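Local coordinates for phenazine biosynthesis protein PhzF family (Enterococcus faecalis, PDB 1S7J) that belongs to the PhzF family of phenazine biosynthesis proteins and probably acts as an isomerase, at residues K151-V156 with V177-S183. Numbering follows the deposited sequence.
Sequences KDEETV and VTASGDS
The first turn of helix 153-158 sits on one face of the end of strand 175-180 and of the turn that follows it. Asp152 is the N-cap: extended (phi/psi -156/-174), with chi1 in p carrying the carboxylate forward over the start of the helix, so that OD1 accepts from Thr155 N (2.9 Å) and from Thr155 OG1 (2.7 Å), the hydroxyl being brought round by an m rotamer. Val156 N closes the turn on Asp152 O at 3.2 Å. The nearest CA pairs are Asp152 with Ala179 (4.9 Å), Glu153 with Gly181 (5.4 Å) and Val156 with Thr178 (6.7 Å). Close approach is possible because Ala179 presents just a methyl: its CB lies 3.3 Å from Asp152 O and 3.5 Å from Val156 CG2. Val156, chi1 t, also sets CG1 3.9 Å from CG2 of Val177, whose chi1 is m. Thr178, between the inward-pointing Val177 and Ala179, points to the other face. Glu153 reaches along the turn with chi1 and chi2 both t, and its OE2 accepts from Asp182 N (2.8 Å, 173°). The Asp182 side chain, chi1 m, brings OD1 to 3.5 Å from Glu153 OE2, two like charges. In a lobe consistent with the diaminopimelate epimerase-like fold, helices 153-158 and 163-168 lie in the beta-alpha-beta crossover from strand 146-149 to its parallel neighbour 175-180, whose other edge pairs with antiparallel strand 186-192; Val156 O accepts a hydrogen bond from Arg189 NH2 of that strand, while helix 207-218 packs against Thr178 on the opposite face.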
ATOM      1  N   LYS A 151      -1.300  13.327  18.332  1.00 56.90           N
ATOM      2  CA  LYS A 151      -0.663  14.607  18.637  1.00 59.73           C
ATOM      3  C   LYS A 151       0.233  15.212  17.534  1.00 59.17           C
ATOM      4  O   LYS A 151      -0.006  16.331  17.090  1.00 60.25           O
ATOM      5  CB  LYS A 151       0.130  14.502  19.952  1.00 61.41           C
ATOM      6  CG  LYS A 151       0.751  15.818  20.412  1.00 64.83           C
ATOM      7  CD  LYS A 151       1.601  15.636  21.662  1.00 65.83           C
ATOM      8  CE  LYS A 151       2.278  16.954  22.052  1.00 67.45           C
ATOM      9  NZ  LYS A 151       3.096  16.837  23.299  1.00 69.82           N
ATOM     10  N   ASP A 152       1.279  14.487  17.149  1.00 58.38           N
ATOM     11  CA  ASP A 152       2.214  14.968  16.112  1.00 57.52           C
ATOM     12  C   ASP A 152       2.940  13.827  15.412  1.00 54.25           C
ATOM     13  O   ASP A 152       2.631  12.655  15.638  1.00 52.13           O
ATOM     14  CB  ASP A 152       3.235  15.955  16.718  1.00 62.79           C
ATOM     15  CG  ASP A 152       3.903  15.424  18.012  1.00 67.45           C
ATOM     16  OD1 ASP A 152       3.812  14.215  18.319  1.00 68.24           O
ATOM     17  OD2 ASP A 152       4.523  16.245  18.717  1.00 73.16           O
ATOM     18  N   GLU A 153       3.902  14.166  14.547  1.00 53.46           N
ATOM     19  CA  GLU A 153       4.653  13.132  13.829  1.00 52.90           C
ATOM     20  C   GLU A 153       5.519  12.327  14.782  1.00 52.84           C
ATOM     21  O   GLU A 153       5.662  11.111  14.631  1.00 53.60           O
ATOM     22  CB  GLU A 153       5.528  13.741  12.734  1.00 49.25           C
ATOM     23  CG  GLU A 153       6.318  12.682  11.959  1.00 49.08           C
ATOM     24  CD  GLU A 153       7.254  13.255  10.901  1.00 48.36           C
ATOM     25  OE1 GLU A 153       8.221  12.551  10.543  1.00 43.48           O
ATOM     26  OE2 GLU A 153       7.019  14.387  10.415  1.00 47.53           O
ATOM     27  N   GLU A 154       6.126  13.016  15.740  1.00 54.70           N
ATOM     28  CA  GLU A 154       6.975  12.379  16.718  1.00 55.95           C
ATOM     29  C   GLU A 154       6.212  11.283  17.477  1.00 53.73           C
ATOM     30  O   GLU A 154       6.764  10.224  17.768  1.00 53.57           O
ATOM     31  CB  GLU A 154       7.514  13.403  17.708  1.00 62.50           C
ATOM     32  CG  GLU A 154       8.681  12.851  18.562  1.00 68.77           C
ATOM     33  CD  GLU A 154       8.961  13.704  19.780  1.00 72.16           C
ATOM     34  OE1 GLU A 154       8.032  14.424  20.228  1.00 73.05           O
ATOM     35  OE2 GLU A 154      10.098  13.649  20.304  1.00 73.42           O
ATOM     36  N   THR A 155       4.958  11.553  17.798  1.00 51.59           N
ATOM     37  CA  THR A 155       4.142  10.584  18.528  1.00 51.68           C
ATOM     38  C   THR A 155       3.712   9.399  17.658  1.00 51.25           C
ATOM     39  O   THR A 155       3.627   8.267  18.141  1.00 52.86           O
ATOM     40  CB  THR A 155       2.877  11.251  19.144  1.00 51.66           C
ATOM     41  OG1 THR A 155       3.279  12.280  20.072  1.00 53.33           O
ATOM     42  CG2 THR A 155       2.025  10.213  19.875  1.00 49.10           C
ATOM     43  N   VAL A 156       3.409   9.668  16.395  1.00 49.10           N
ATOM     44  CA  VAL A 156       2.983   8.624  15.469  1.00 44.99           C
ATOM     45  C   VAL A 156       4.123   7.651  15.250  1.00 41.92           C
ATOM     46  O   VAL A 156       3.942   6.426  15.306  1.00 37.70           O
ATOM     47  CB  VAL A 156       2.550   9.243  14.099  1.00 42.89           C
ATOM     48  CG1 VAL A 156       2.215   8.159  13.109  1.00 46.06           C
ATOM     49  CG2 VAL A 156       1.351  10.134  14.293  1.00 42.80           C
ATOM     50  N   VAL A 177      -3.344   5.642  11.891  1.00 38.59           N
ATOM     51  CA  VAL A 177      -2.981   6.682  12.827  1.00 39.38           C
ATOM     52  C   VAL A 177      -2.331   7.784  11.997  1.00 40.07           C
ATOM     53  O   VAL A 177      -1.529   7.498  11.099  1.00 38.09           O
ATOM     54  CB  VAL A 177      -1.999   6.156  13.929  1.00 42.62           C
ATOM     55  CG1 VAL A 177      -2.687   5.088  14.786  1.00 42.52           C
ATOM     56  CG2 VAL A 177      -0.748   5.578  13.298  1.00 48.16           C
ATOM     57  N   THR A 178      -2.674   9.031  12.285  1.00 40.80           N
ATOM     58  CA  THR A 178      -2.150  10.166  11.521  1.00 39.49           C
ATOM     59  C   THR A 178      -1.782  11.345  12.404  1.00 41.11           C
ATOM     60  O   THR A 178      -2.002  11.327  13.615  1.00 35.53           O
ATOM     61  CB  THR A 178      -3.203  10.684  10.508  1.00 37.54           C
ATOM     62  OG1 THR A 178      -4.164   9.655  10.227  1.00 42.84           O
ATOM     63  CG2 THR A 178      -2.540  11.091   9.234  1.00 25.27           C
ATOM     64  N   ALA A 179      -1.229  12.381  11.778  1.00 41.76           N
ATOM     65  CA  ALA A 179      -0.836  13.603  12.465  1.00 46.98           C
ATOM     66  C   ALA A 179      -0.116  14.540  11.496  1.00 48.30           C
ATOM     67  O   ALA A 179       0.358  14.108  10.443  1.00 49.22           O
ATOM     68  CB  ALA A 179       0.057  13.288  13.643  1.00 45.64           C
ATOM     69  N   SER A 180      -0.067  15.825  11.839  1.00 49.25           N
ATOM     70  CA  SER A 180       0.612  16.812  10.999  1.00 51.72           C
ATOM     71  C   SER A 180       2.091  16.475  10.880  1.00 49.94           C
ATOM     72  O   SER A 180       2.779  16.256  11.898  1.00 47.05           O
ATOM     73  CB  SER A 180       0.466  18.231  11.585  1.00 54.36           C
ATOM     74  OG  SER A 180      -0.864  18.711  11.491  1.00 58.01           O
ATOM     75  N   GLY A 181       2.582  16.407   9.653  1.00 50.35           N
ATOM     76  CA  GLY A 181       3.982  16.108   9.434  1.00 53.71           C
ATOM     77  C   GLY A 181       4.859  17.278   9.824  1.00 53.40           C
ATOM     78  O   GLY A 181       4.413  18.428   9.818  1.00 54.15           O
ATOM     79  N   ASP A 182       6.107  16.987  10.198  1.00 54.07           N
ATOM     80  CA  ASP A 182       7.053  18.031  10.588  1.00 55.27           C
ATOM     81  C   ASP A 182       7.654  18.714   9.357  1.00 55.69           C
ATOM     82  O   ASP A 182       7.860  19.928   9.355  1.00 58.84           O
ATOM     83  CB  ASP A 182       8.181  17.448  11.454  1.00 52.14           C
ATOM     84  CG  ASP A 182       7.666  16.770  12.722  1.00 53.12           C
ATOM     85  OD1 ASP A 182       8.368  15.871  13.230  1.00 51.37           O
ATOM     86  OD2 ASP A 182       6.569  17.133  13.213  1.00 51.85           O
ATOM     87  N   SER A 183       7.927  17.921   8.323  1.00 56.50           N
ATOM     88  CA  SER A 183       8.509  18.435   7.073  1.00 57.82           C
ATOM     89  C   SER A 183       7.632  18.068   5.861  1.00 56.81           C
ATOM     90  O   SER A 183       7.963  18.398   4.715  1.00 56.66           O
ATOM     91  CB  SER A 183       9.918  17.856   6.864  1.00 60.70           C
ATOM     92  OG  SER A 183      10.782  18.167   7.954  1.00 67.90           O
TER